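Local structure of putative uncharacterized protein (Mycobacterium avium, 2Z6V) at residues A[179-184]-A[191-196]; A[121-126]-A[246-251]; A[136-141]-A[156-161]; A[78-83]-A[197-202]. The protein is probably a sulfotransferase, moving a sulfonate group from an activated donor such as PAPS to an acceptor that is not identified. All blocks are in the same frame, centred on the assembly; numbering follows the deposited sequence.

Contact 1: A[179-184]-A[191-196]. With PLM (palmitic acid), chain C.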
# COMPACT_ATOMS: atom_id res chain seq x y z
N LEU A 179 8.69 -7.36 -8.59
CA LEU A 179 8.33 -6.10 -7.95
C LEU A 179 9.02 -4.86 -8.53
O LEU A 179 9.46 -3.99 -7.78
CB LEU A 179 8.60 -6.16 -6.43
CG LEU A 179 7.45 -6.65 -5.54
CD1 LEU A 179 7.87 -6.58 -4.08
CD2 LEU A 179 6.21 -5.80 -5.79
N PRO A 180 9.13 -4.78 -9.87
CA PRO A 180 9.78 -3.58 -10.42
C PRO A 180 8.85 -2.37 -10.26
O PRO A 180 8.64 -1.61 -11.20
CB PRO A 180 10.00 -3.95 -11.89
CG PRO A 180 10.16 -5.44 -11.84
CD PRO A 180 9.06 -5.84 -10.89
N HIS A 181 8.30 -2.22 -9.05
CA HIS A 181 7.38 -1.12 -8.72
C HIS A 181 7.58 0.13 -9.55
O HIS A 181 8.61 0.80 -9.43
CB HIS A 181 7.49 -0.76 -7.23
CG HIS A 181 6.42 -1.37 -6.38
ND1 HIS A 181 5.09 -1.03 -6.50
CD2 HIS A 181 6.48 -2.31 -5.41
CE1 HIS A 181 4.38 -1.73 -5.64
NE2 HIS A 181 5.19 -2.52 -4.96
N TRP A 182 6.60 0.44 -10.40
CA TRP A 182 6.65 1.62 -11.26
C TRP A 182 5.81 1.49 -12.53
O TRP A 182 4.98 2.35 -12.83
CB TRP A 182 8.09 1.91 -11.68
CG TRP A 182 8.53 3.31 -11.42
CD1 TRP A 182 9.75 3.85 -11.70
CD2 TRP A 182 7.77 4.36 -10.81
NE1 TRP A 182 9.80 5.16 -11.32
CE2 TRP A 182 8.60 5.50 -10.77
CE3 TRP A 182 6.48 4.45 -10.30
CZ2 TRP A 182 8.17 6.72 -10.24
CZ3 TRP A 182 6.05 5.66 -9.77
CH2 TRP A 182 6.90 6.77 -9.75
N GLU A 183 6.03 0.40 -13.27
CA GLU A 183 5.33 0.17 -14.53
C GLU A 183 5.87 1.24 -15.47
O GLU A 183 7.08 1.46 -15.55
CB GLU A 183 3.81 0.34 -14.34
CG GLU A 183 2.96 -0.90 -14.67
CD GLU A 183 2.69 -1.07 -16.16
OE1 GLU A 183 2.20 -0.12 -16.80
OE2 GLU A 183 2.96 -2.17 -16.69
N ASP A 184 4.97 1.93 -16.17
CA ASP A 184 5.39 2.99 -17.08
C ASP A 184 6.16 4.03 -16.27
O ASP A 184 6.36 3.87 -15.06
CB ASP A 184 4.18 3.63 -17.75
CG ASP A 184 3.84 2.99 -19.09
OD1 ASP A 184 3.65 1.75 -19.14
OD2 ASP A 184 3.76 3.74 -20.09
N ASP A 191 -0.57 3.86 -0.37
CA ASP A 191 -0.30 4.82 0.68
C ASP A 191 0.58 4.14 1.72
O ASP A 191 1.09 4.79 2.63
CB ASP A 191 -1.60 5.30 1.33
CG ASP A 191 -2.52 6.00 0.34
OD1 ASP A 191 -2.00 6.68 -0.57
OD2 ASP A 191 -3.76 5.89 0.49
N MET A 192 0.75 2.83 1.55
CA MET A 192 1.57 2.04 2.45
C MET A 192 2.97 2.64 2.54
O MET A 192 3.58 2.66 3.61
CB MET A 192 1.66 0.60 1.95
CG MET A 192 2.46 -0.34 2.84
SD MET A 192 1.86 -0.39 4.54
CE MET A 192 0.50 -1.47 4.41
N PHE A 193 3.46 3.16 1.42
CA PHE A 193 4.79 3.74 1.39
C PHE A 193 4.91 5.15 1.93
O PHE A 193 5.96 5.78 1.82
CB PHE A 193 5.37 3.61 -0.01
CG PHE A 193 5.34 2.20 -0.50
CD1 PHE A 193 6.09 1.22 0.14
CD2 PHE A 193 4.46 1.82 -1.52
CE1 PHE A 193 5.95 -0.12 -0.20
CE2 PHE A 193 4.32 0.49 -1.87
CZ PHE A 193 5.06 -0.49 -1.21
N ILE A 194 3.81 5.65 2.49
CA ILE A 194 3.80 6.94 3.16
C ILE A 194 3.70 6.50 4.62
O ILE A 194 4.47 6.94 5.47
CB ILE A 194 2.56 7.80 2.82
CG1 ILE A 194 2.80 8.58 1.52
CG2 ILE A 194 2.27 8.78 3.95
CD1 ILE A 194 1.60 9.36 1.09
N HIS A 195 2.76 5.59 4.87
CA HIS A 195 2.52 5.04 6.19
C HIS A 195 3.72 4.37 6.87
O HIS A 195 3.96 4.56 8.05
CB HIS A 195 1.35 4.03 6.14
CG HIS A 195 0.00 4.67 5.95
ND1 HIS A 195 -1.17 4.03 6.32
CD2 HIS A 195 -0.36 5.86 5.42
CE1 HIS A 195 -2.20 4.81 6.02
NE2 HIS A 195 -1.73 5.92 5.47
N ASN A 196 4.48 3.57 6.13
CA ASN A 196 5.62 2.90 6.72
C ASN A 196 6.63 3.91 7.25
O ASN A 196 7.51 3.56 8.06
CB ASN A 196 6.28 1.95 5.70
CG ASN A 196 6.99 2.68 4.59
OD1 ASN A 196 6.82 3.89 4.41
ND2 ASN A 196 7.80 1.95 3.83
C1 PLM C . 2.41 -8.28 5.86
O1 PLM C . 2.18 -9.00 6.85
O2 PLM C . 3.33 -7.44 5.76
C2 PLM C . 1.49 -8.43 4.65
C3 PLM C . 0.02 -8.38 5.06
C4 PLM C . -0.93 -8.39 3.86
C5 PLM C . -0.70 -7.19 2.94
C6 PLM C . 0.49 -7.40 2.01
C7 PLM C . 0.88 -6.08 1.34
C8 PLM C . 1.57 -5.15 2.34
C9 PLM C . 1.12 -3.71 2.14
CA PLM C . 1.26 -3.28 0.67
CB PLM C . 0.38 -2.07 0.36
CC PLM C . -1.08 -2.38 0.72
CD PLM C . -1.31 -2.23 2.22
CE PLM C . -2.54 -3.00 2.70
CF PLM C . -2.32 -4.50 2.53
CG PLM C . -3.47 -5.32 3.13
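His181, in an irregular loop, and Phe193, on the short helix 192-195, are the closest backbone pair, yet their CA atoms stand 11.5 Å apart and the backbones never meet. The gap is bridged by two rings reaching toward each other. They form a T-shaped (edge-to-face) pair: the phenyl edge of Phe193 is directed at the imidazole face of His181, with centroids 5.6 Å apart and planes inclined at 72°. The nearest atoms are NE2 of His181 and CZ of Phe193, 4.3 Å apart, so this is a light contact of small area and no polar bond joins the segments. The His181 imidazole also meets the ring of His137, nearly parallel to it. Next in the loop, Trp182 turns into the protein and packs on Cys158, Leu162 and Gln165, so one residue packs into helix 156-166 while its neighbour reaches Phe193. On the helix side, Asp191 O receives the backbone N-H of both Ile194 and His195, and OD2 of Asp191 is hydrogen-bonded to His252 NE2. Met192 faces the bound palmitic acid. Its CG lies anti to the backbone N (chi1 -178°), and the chain then bends back along the lipid, placing CB 3.4 Å from PLM CB and CG 3.7 Å from PLM C9; the still closer approach of its methyl end is doubtful. Apolar side chains gathered about a fatty acid beside the donor-binding fold are consistent with the acceptor pocket of a sulfotransferase, here bordered by helix 192-195.

Contact 2: A[121-126]-A[246-251]. With PLM (palmitic acid), chain C.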
# COMPACT_ATOMS: atom_id res chain seq x y z
N VAL A 121 -5.61 -2.36 -12.41
CA VAL A 121 -6.22 -1.65 -13.54
C VAL A 121 -6.89 -0.32 -13.20
O VAL A 121 -6.64 0.70 -13.86
CB VAL A 121 -7.26 -2.51 -14.29
CG1 VAL A 121 -8.01 -1.66 -15.30
CG2 VAL A 121 -6.57 -3.65 -15.02
N ILE A 122 -7.77 -0.31 -12.20
CA ILE A 122 -8.46 0.92 -11.86
C ILE A 122 -7.51 2.02 -11.41
O ILE A 122 -7.73 3.18 -11.75
CB ILE A 122 -9.51 0.73 -10.75
CG1 ILE A 122 -10.38 1.99 -10.67
CG2 ILE A 122 -8.84 0.46 -9.40
CD1 ILE A 122 -11.28 2.04 -9.49
N SER A 123 -6.47 1.67 -10.66
CA SER A 123 -5.52 2.68 -10.20
C SER A 123 -4.95 3.42 -11.40
O SER A 123 -4.87 4.64 -11.38
CB SER A 123 -4.35 2.06 -9.41
OG SER A 123 -4.73 1.74 -8.09
N TYR A 124 -4.57 2.67 -12.44
CA TYR A 124 -4.01 3.27 -13.65
C TYR A 124 -5.03 4.03 -14.47
O TYR A 124 -4.71 5.05 -15.08
CB TYR A 124 -3.33 2.22 -14.54
CG TYR A 124 -2.00 1.74 -14.00
CD1 TYR A 124 -1.93 0.76 -13.01
CD2 TYR A 124 -0.80 2.32 -14.44
CE1 TYR A 124 -0.72 0.38 -12.46
CE2 TYR A 124 0.42 1.94 -13.90
CZ TYR A 124 0.46 0.98 -12.91
OH TYR A 124 1.65 0.63 -12.31
N LEU A 125 -6.27 3.54 -14.51
CA LEU A 125 -7.29 4.23 -15.29
C LEU A 125 -7.65 5.59 -14.68
O LEU A 125 -7.85 6.57 -15.41
CB LEU A 125 -8.55 3.36 -15.41
CG LEU A 125 -8.34 2.14 -16.31
CD1 LEU A 125 -9.65 1.37 -16.45
CD2 LEU A 125 -7.84 2.60 -17.68
N LEU A 126 -7.71 5.66 -13.35
CA LEU A 126 -8.03 6.91 -12.68
C LEU A 126 -6.89 7.88 -12.88
O LEU A 126 -7.09 9.10 -12.85
CB LEU A 126 -8.24 6.68 -11.18
CG LEU A 126 -9.45 5.85 -10.73
CD1 LEU A 126 -9.36 5.56 -9.24
CD2 LEU A 126 -10.73 6.59 -11.07
N SER A 246 -6.50 10.40 -5.83
CA SER A 246 -6.94 9.04 -6.09
C SER A 246 -5.94 8.21 -5.30
O SER A 246 -4.76 8.19 -5.63
CB SER A 246 -6.85 8.70 -7.57
OG SER A 246 -7.03 7.31 -7.76
N LEU A 247 -6.40 7.55 -4.25
CA LEU A 247 -5.50 6.77 -3.41
C LEU A 247 -5.90 5.32 -3.29
O LEU A 247 -7.05 4.96 -3.55
CB LEU A 247 -5.44 7.39 -2.02
CG LEU A 247 -5.16 8.89 -2.03
CD1 LEU A 247 -5.47 9.50 -0.67
CD2 LEU A 247 -3.71 9.11 -2.42
N LYS A 248 -4.93 4.50 -2.88
CA LYS A 248 -5.15 3.07 -2.70
C LYS A 248 -4.24 2.46 -1.64
O LYS A 248 -3.10 2.88 -1.47
CB LYS A 248 -4.94 2.32 -4.02
CG LYS A 248 -5.10 0.81 -3.89
CD LYS A 248 -5.17 0.09 -5.23
CE LYS A 248 -3.80 -0.06 -5.87
NZ LYS A 248 -3.86 -0.89 -7.12
N MET A 249 -4.78 1.46 -0.95
CA MET A 249 -4.08 0.69 0.08
C MET A 249 -5.10 -0.25 0.70
O MET A 249 -6.04 0.20 1.35
CB MET A 249 -3.47 1.57 1.17
CG MET A 249 -2.75 0.73 2.22
SD MET A 249 -1.87 1.63 3.49
CE MET A 249 -3.07 1.65 4.83
N PRO A 250 -4.93 -1.56 0.50
CA PRO A 250 -5.85 -2.55 1.06
C PRO A 250 -6.16 -2.38 2.54
O PRO A 250 -7.33 -2.29 2.92
CB PRO A 250 -5.16 -3.88 0.75
CG PRO A 250 -4.51 -3.61 -0.58
CD PRO A 250 -3.94 -2.20 -0.40
N SER A 251 -5.13 -2.31 3.38
CA SER A 251 -5.34 -2.17 4.82
C SER A 251 -6.03 -0.88 5.27
O SER A 251 -6.19 -0.65 6.47
CB SER A 251 -4.03 -2.36 5.61
OG SER A 251 -3.01 -1.49 5.15
C1 PLM C . 2.41 -8.28 5.86
O1 PLM C . 2.18 -9.00 6.85
O2 PLM C . 3.33 -7.44 5.76
C2 PLM C . 1.49 -8.43 4.65
C3 PLM C . 0.02 -8.38 5.06
C4 PLM C . -0.93 -8.39 3.86
C5 PLM C . -0.70 -7.19 2.94
C6 PLM C . 0.49 -7.40 2.01
C7 PLM C . 0.88 -6.08 1.34
C8 PLM C . 1.57 -5.15 2.34
C9 PLM C . 1.12 -3.71 2.14
CA PLM C . 1.26 -3.28 0.67
CB PLM C . 0.38 -2.07 0.36
CC PLM C . -1.08 -2.38 0.72
CD PLM C . -1.31 -2.23 2.22
CE PLM C . -2.54 -3.00 2.70
CF PLM C . -2.32 -4.50 2.53
CG PLM C . -3.47 -5.32 3.13
O HOH W 1 -4.85 6.46 -9.06
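This is a buried helix-on-sheet contact between Ser123 and Leu126 of helix 120-126 and Ser246 and Lys248 of strand 244-248, in the P-loop-like nucleotide-binding fold of sulfotransferases. The helix follows directly on the loop leaving strand 109-113, which in this family cradles the 5'-phosphate of PAPS. Lys248 points toward the helix. Its chain is extended through CD and bends at chi3 (77°), which brings the ammonium to the start of the helix, beside Ser123. There NZ is held chiefly by Thr119 OG1 in the phosphate loop, and makes a weak hydrogen bond to Ser123 OG at 2.9 Å. A sulfate ion bound about 4 Å from the lysine side chain fits a site suited to anions, though it probably came from the crystallisation liquor. At the backbone of the same serine, a water links the segments: it donates to Ser123 O at 2.9 Å and lies 2.7 Å from Ser246 OG. The methyl CD1 of Leu126 rests beside that same hydroxyl, 3.3 Å from Ser246 OG. Beyond the strand end the chain turns to the lipid, with Met249 CG 3.3 Å from PLM CD. Within the parallel sheet, strand 244-248 runs between 132-134 and 109-113. Helix 120-126 is covered on another side by helix 343-353, where Met347 receives Ile122, Leu125 and Leu126, while Leu247 points to the opposite side of the sheet, toward helix 224-238.

Contact 3: A[136-141]-A[156-161]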
# COMPACT_ATOMS: atom_id res chain seq x y z
N LEU A 136 2.59 8.63 -6.82
CA LEU A 136 3.51 7.87 -7.65
C LEU A 136 4.62 7.31 -6.79
O LEU A 136 5.02 7.92 -5.80
CB LEU A 136 4.07 8.77 -8.75
CG LEU A 136 2.96 9.54 -9.47
CD1 LEU A 136 3.57 10.39 -10.57
CD2 LEU A 136 1.92 8.57 -10.05
N HIS A 137 5.10 6.13 -7.15
CA HIS A 137 6.15 5.49 -6.38
C HIS A 137 7.39 6.35 -6.11
O HIS A 137 7.94 6.30 -5.00
CB HIS A 137 6.59 4.18 -7.04
CG HIS A 137 7.60 3.43 -6.23
ND1 HIS A 137 7.33 2.95 -4.97
CD2 HIS A 137 8.91 3.16 -6.46
CE1 HIS A 137 8.43 2.41 -4.46
NE2 HIS A 137 9.40 2.53 -5.34
N TRP A 138 7.84 7.15 -7.08
CA TRP A 138 9.02 7.96 -6.83
C TRP A 138 8.79 9.00 -5.74
O TRP A 138 9.74 9.46 -5.12
CB TRP A 138 9.53 8.63 -8.11
CG TRP A 138 8.79 9.84 -8.61
CD1 TRP A 138 7.77 9.87 -9.52
CD2 TRP A 138 9.07 11.21 -8.28
NE1 TRP A 138 7.41 11.17 -9.80
CE2 TRP A 138 8.20 12.02 -9.05
CE3 TRP A 138 9.98 11.84 -7.42
CZ2 TRP A 138 8.21 13.41 -8.99
CZ3 TRP A 138 10.00 13.24 -7.36
CH2 TRP A 138 9.12 14.01 -8.14
N GLN A 139 7.53 9.35 -5.51
CA GLN A 139 7.21 10.33 -4.48
C GLN A 139 7.25 9.69 -3.10
O GLN A 139 7.13 10.37 -2.07
CB GLN A 139 5.83 10.95 -4.74
CG GLN A 139 5.77 11.66 -6.07
CD GLN A 139 4.38 12.16 -6.39
OE1 GLN A 139 3.39 11.45 -6.19
NE2 GLN A 139 4.30 13.39 -6.89
N CYS A 140 7.42 8.37 -3.07
CA CYS A 140 7.53 7.65 -1.82
C CYS A 140 8.99 7.29 -1.55
O CYS A 140 9.31 6.64 -0.56
CB CYS A 140 6.65 6.40 -1.86
SG CYS A 140 4.90 6.80 -1.81
N VAL A 141 9.86 7.73 -2.45
CA VAL A 141 11.29 7.51 -2.32
C VAL A 141 11.97 8.87 -2.10
O VAL A 141 12.75 9.04 -1.16
CB VAL A 141 11.88 6.84 -3.59
CG1 VAL A 141 13.41 6.79 -3.52
CG2 VAL A 141 11.32 5.43 -3.71
N PRO A 156 13.82 14.42 -12.84
CA PRO A 156 15.08 13.68 -12.75
C PRO A 156 15.12 12.60 -11.66
O PRO A 156 15.79 11.58 -11.82
CB PRO A 156 16.11 14.78 -12.51
CG PRO A 156 15.53 15.93 -13.29
CD PRO A 156 14.07 15.87 -12.92
N ARG A 157 14.41 12.81 -10.56
CA ARG A 157 14.40 11.81 -9.50
C ARG A 157 13.61 10.61 -9.97
O ARG A 157 13.93 9.47 -9.64
CB ARG A 157 13.81 12.40 -8.22
CG ARG A 157 14.73 13.42 -7.56
CD ARG A 157 13.97 14.35 -6.64
NE ARG A 157 13.00 15.17 -7.36
CZ ARG A 157 12.15 16.00 -6.76
NH1 ARG A 157 12.16 16.11 -5.45
NH2 ARG A 157 11.29 16.70 -7.48
N CYS A 158 12.58 10.87 -10.77
CA CYS A 158 11.78 9.79 -11.32
C CYS A 158 12.60 9.07 -12.40
O CYS A 158 12.67 7.85 -12.43
CB CYS A 158 10.50 10.34 -11.93
SG CYS A 158 9.47 9.06 -12.63
N LEU A 159 13.23 9.84 -13.28
CA LEU A 159 14.03 9.25 -14.34
C LEU A 159 15.20 8.44 -13.76
O LEU A 159 15.48 7.33 -14.23
CB LEU A 159 14.56 10.34 -15.27
CG LEU A 159 13.46 11.11 -16.01
CD1 LEU A 159 14.10 12.02 -17.06
CD2 LEU A 159 12.49 10.12 -16.68
N ALA A 160 15.85 8.98 -12.74
CA ALA A 160 16.97 8.30 -12.10
C ALA A 160 16.52 6.97 -11.53
O ALA A 160 17.23 5.98 -11.61
CB ALA A 160 17.56 9.17 -11.00
N LEU A 161 15.34 6.96 -10.94
CA LEU A 161 14.79 5.75 -10.34
C LEU A 161 14.52 4.71 -11.43
O LEU A 161 14.71 3.51 -11.23
CB LEU A 161 13.48 6.10 -9.63
CG LEU A 161 13.35 5.68 -8.17
CD1 LEU A 161 13.08 4.18 -8.10
CD2 LEU A 161 14.63 6.06 -7.42
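The indole of Trp138 is sandwiched between Cys158 and Gln139: Cys158 CB sits over one face, 3.6 Å above the plane and toward the rim, while Gln139 CG covers the middle of the other. The cysteine side is a CH-pi contact to the five-membered ring, its CB close to the ring normal, combined with an oblique sulfur-aromatic contact in which Cys158 SG comes within 3.6 Å of Trp138 CD1. The motif joins the 3-10 turn 137-140, just after sheet strand 132-134, to the first turns of helix 156-166. A chi1 of 77° puts CG of Trp138 between its backbone N and carbonyl carbon, turning the indole toward that helix. At the far rim of the six-membered ring stands Arg157. Its guanidinium offers a face to the indole edge, Trp138 CZ3 lying 3.4 Å above its centre, and the two planes are 58° apart, so this is an edge-on meeting and not a stack. The guanidinium is steadied from outside by a salt bridge from NE to Asp155 and a bond from NH1 to Pro145 O, and the indole by NE1 donating to Leu152 O. Gln139 OE1 in turn receives the backbone N-H of Leu136 at 3.0 Å, almost straight at 173°. Just past the turn the contact finishes on two branched side chains, with Val141 CG1 4.2 Å from Leu161 CD2.

Contact 4: A[78-83]-A[197-202]. With PLM (palmitic acid), chain C.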
# COMPACT_ATOMS: atom_id res chain seq x y z
N ASP A 78 18.15 -0.81 6.78
CA ASP A 78 18.46 0.18 5.76
C ASP A 78 17.16 0.80 5.23
O ASP A 78 17.08 2.01 5.00
CB ASP A 78 19.23 -0.45 4.60
CG ASP A 78 19.75 0.59 3.62
OD1 ASP A 78 20.48 1.51 4.07
OD2 ASP A 78 19.43 0.49 2.41
N ASP A 79 16.14 -0.04 5.05
CA ASP A 79 14.86 0.44 4.58
C ASP A 79 14.18 1.34 5.63
O ASP A 79 13.58 2.36 5.29
CB ASP A 79 13.94 -0.74 4.22
CG ASP A 79 14.35 -1.43 2.93
OD1 ASP A 79 14.75 -0.73 1.97
OD2 ASP A 79 14.26 -2.68 2.85
N ALA A 80 14.30 0.95 6.89
CA ALA A 80 13.71 1.72 7.98
C ALA A 80 14.35 3.09 8.05
O ALA A 80 13.67 4.10 8.25
CB ALA A 80 13.89 0.99 9.30
N THR A 81 15.67 3.12 7.87
CA THR A 81 16.44 4.36 7.91
C THR A 81 15.97 5.28 6.81
O THR A 81 15.66 6.44 7.06
CB THR A 81 17.94 4.10 7.73
OG1 THR A 81 18.37 3.14 8.70
CG2 THR A 81 18.74 5.39 7.92
N ASN A 82 15.90 4.76 5.59
CA ASN A 82 15.44 5.56 4.45
C ASN A 82 14.01 6.06 4.64
O ASN A 82 13.70 7.21 4.30
CB ASN A 82 15.54 4.76 3.16
CG ASN A 82 16.97 4.49 2.74
OD1 ASN A 82 17.85 5.34 2.94
ND2 ASN A 82 17.22 3.32 2.16
N ALA A 83 13.15 5.21 5.20
CA ALA A 83 11.77 5.57 5.44
C ALA A 83 11.71 6.71 6.45
O ALA A 83 10.99 7.69 6.24
CB ALA A 83 10.99 4.36 5.97
N GLN A 197 6.50 5.17 6.84
CA GLN A 197 7.39 6.23 7.31
C GLN A 197 7.03 6.63 8.75
O GLN A 197 7.72 7.45 9.37
CB GLN A 197 7.32 7.45 6.40
CG GLN A 197 7.95 7.26 5.03
CD GLN A 197 7.66 8.41 4.09
OE1 GLN A 197 7.80 9.58 4.45
NE2 GLN A 197 7.25 8.08 2.87
N ASP A 198 5.94 6.08 9.26
CA ASP A 198 5.54 6.35 10.62
C ASP A 198 5.58 5.02 11.35
O ASP A 198 5.13 4.88 12.49
CB ASP A 198 4.13 6.95 10.68
CG ASP A 198 3.73 7.37 12.09
OD1 ASP A 198 4.52 8.10 12.74
OD2 ASP A 198 2.63 6.97 12.54
N PHE A 199 6.14 4.02 10.67
CA PHE A 199 6.28 2.67 11.20
C PHE A 199 5.01 2.07 11.79
O PHE A 199 5.02 1.43 12.84
CB PHE A 199 7.44 2.64 12.19
CG PHE A 199 8.74 3.04 11.55
CD1 PHE A 199 9.18 4.36 11.60
CD2 PHE A 199 9.48 2.12 10.81
CE1 PHE A 199 10.33 4.76 10.91
CE2 PHE A 199 10.63 2.50 10.12
CZ PHE A 199 11.05 3.82 10.17
N LYS A 200 3.91 2.29 11.07
CA LYS A 200 2.59 1.78 11.40
C LYS A 200 1.95 1.44 10.05
O LYS A 200 0.99 2.08 9.60
CB LYS A 200 1.76 2.84 12.12
CG LYS A 200 2.27 3.20 13.50
CD LYS A 200 1.33 4.17 14.17
CE LYS A 200 1.85 4.65 15.50
NZ LYS A 200 1.01 5.77 15.97
N GLY A 201 2.56 0.45 9.40
CA GLY A 201 2.11 -0.01 8.10
C GLY A 201 2.29 -1.52 8.04
O GLY A 201 3.32 -2.06 8.46
N LEU A 202 1.29 -2.20 7.52
CA LEU A 202 1.32 -3.64 7.44
C LEU A 202 2.47 -4.22 6.60
O LEU A 202 2.78 -5.40 6.72
CB LEU A 202 -0.02 -4.14 6.91
CG LEU A 202 -0.34 -5.63 6.93
CD1 LEU A 202 -0.20 -6.18 8.36
CD2 LEU A 202 -1.75 -5.84 6.40
C1 PLM C . 2.41 -8.28 5.86
O1 PLM C . 2.18 -9.00 6.85
O2 PLM C . 3.33 -7.44 5.76
C2 PLM C . 1.49 -8.43 4.65
C3 PLM C . 0.02 -8.38 5.06
C4 PLM C . -0.93 -8.39 3.86
C5 PLM C . -0.70 -7.19 2.94
C6 PLM C . 0.49 -7.40 2.01
C7 PLM C . 0.88 -6.08 1.34
C8 PLM C . 1.57 -5.15 2.34
C9 PLM C . 1.12 -3.71 2.14
CA PLM C . 1.26 -3.28 0.67
CB PLM C . 0.38 -2.07 0.36
CC PLM C . -1.08 -2.38 0.72
CD PLM C . -1.31 -2.23 2.22
CE PLM C . -2.54 -3.00 2.70
CF PLM C . -2.32 -4.50 2.53
CG PLM C . -3.47 -5.32 3.13
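Gln197 meets Ala83 first, where the loop leaving helix 192-195 comes nearest to helix 70-96: their CA atoms are 4.8 Å apart. Its CG, anti to its own carbonyl carbon (chi1 -71°), passes alongside the helix backbone 3.3 Å from Ala83 O. The extended amide goes on to hydrogen-bond elsewhere, OE1 with Tyr229 OH and NE2 with Phe193 O. Asp198 points away from the helix. Phe199 then turns back. Its backbone adopts a left-handed conformation (phi 50°), and although its CB does not aim at the helix, the ring end reaches it. Ala80 is met at the ring edge, where CE2 of Phe199 lies 3.7 Å from Ala80 CB and CZ approaches Ala80 O near the ring plane at 3.3 Å. Ala83 CB comes in obliquely, 4.2 Å from Phe199 CZ. Both alanines, three residues apart, thus lie against the ring, and Leu55 and Ile58 of helix 50-64 also pack on it. Lys200 leads away to Asp222 O and Ser225 OG, with a long salt bridge to OD2 of Asp198, a carboxylate also gripped by Arg87, Ser50 and Thr226. After Gly201, Leu202 reaches the palmitic acid, its CG and CD2 lying 3.3 and 3.4 Å from PLM C3, near the carboxyl end. The segment thus runs from packing of Phe199 on two alanines of helix 70-96 to one wall of the lipid-filled pocket.

How the contacts relate
Three of the four contacts reach the palmitic acid: contact 1 through Met192, contact 2 through residues 249-251 and contact 4 through Leu202. Contacts 1 and 2, with centres 12 Å apart, are stitched by a probable hydrogen bond from Asp191 N to Lys248 O (2.9 Å), which ties the lipid side of the pocket to the strand lysine near the sulfate. Contact 3 lies farther out, about 10 Å from contact 1 between centres, and joins it where Phe193 CB packs 3.6 Å from Cys140 CB. Contacts 2 and 4 are 21 Å apart between centres, yet Ser251 CB and Leu202 CD2 approach to 4.2 Å beside the ligand.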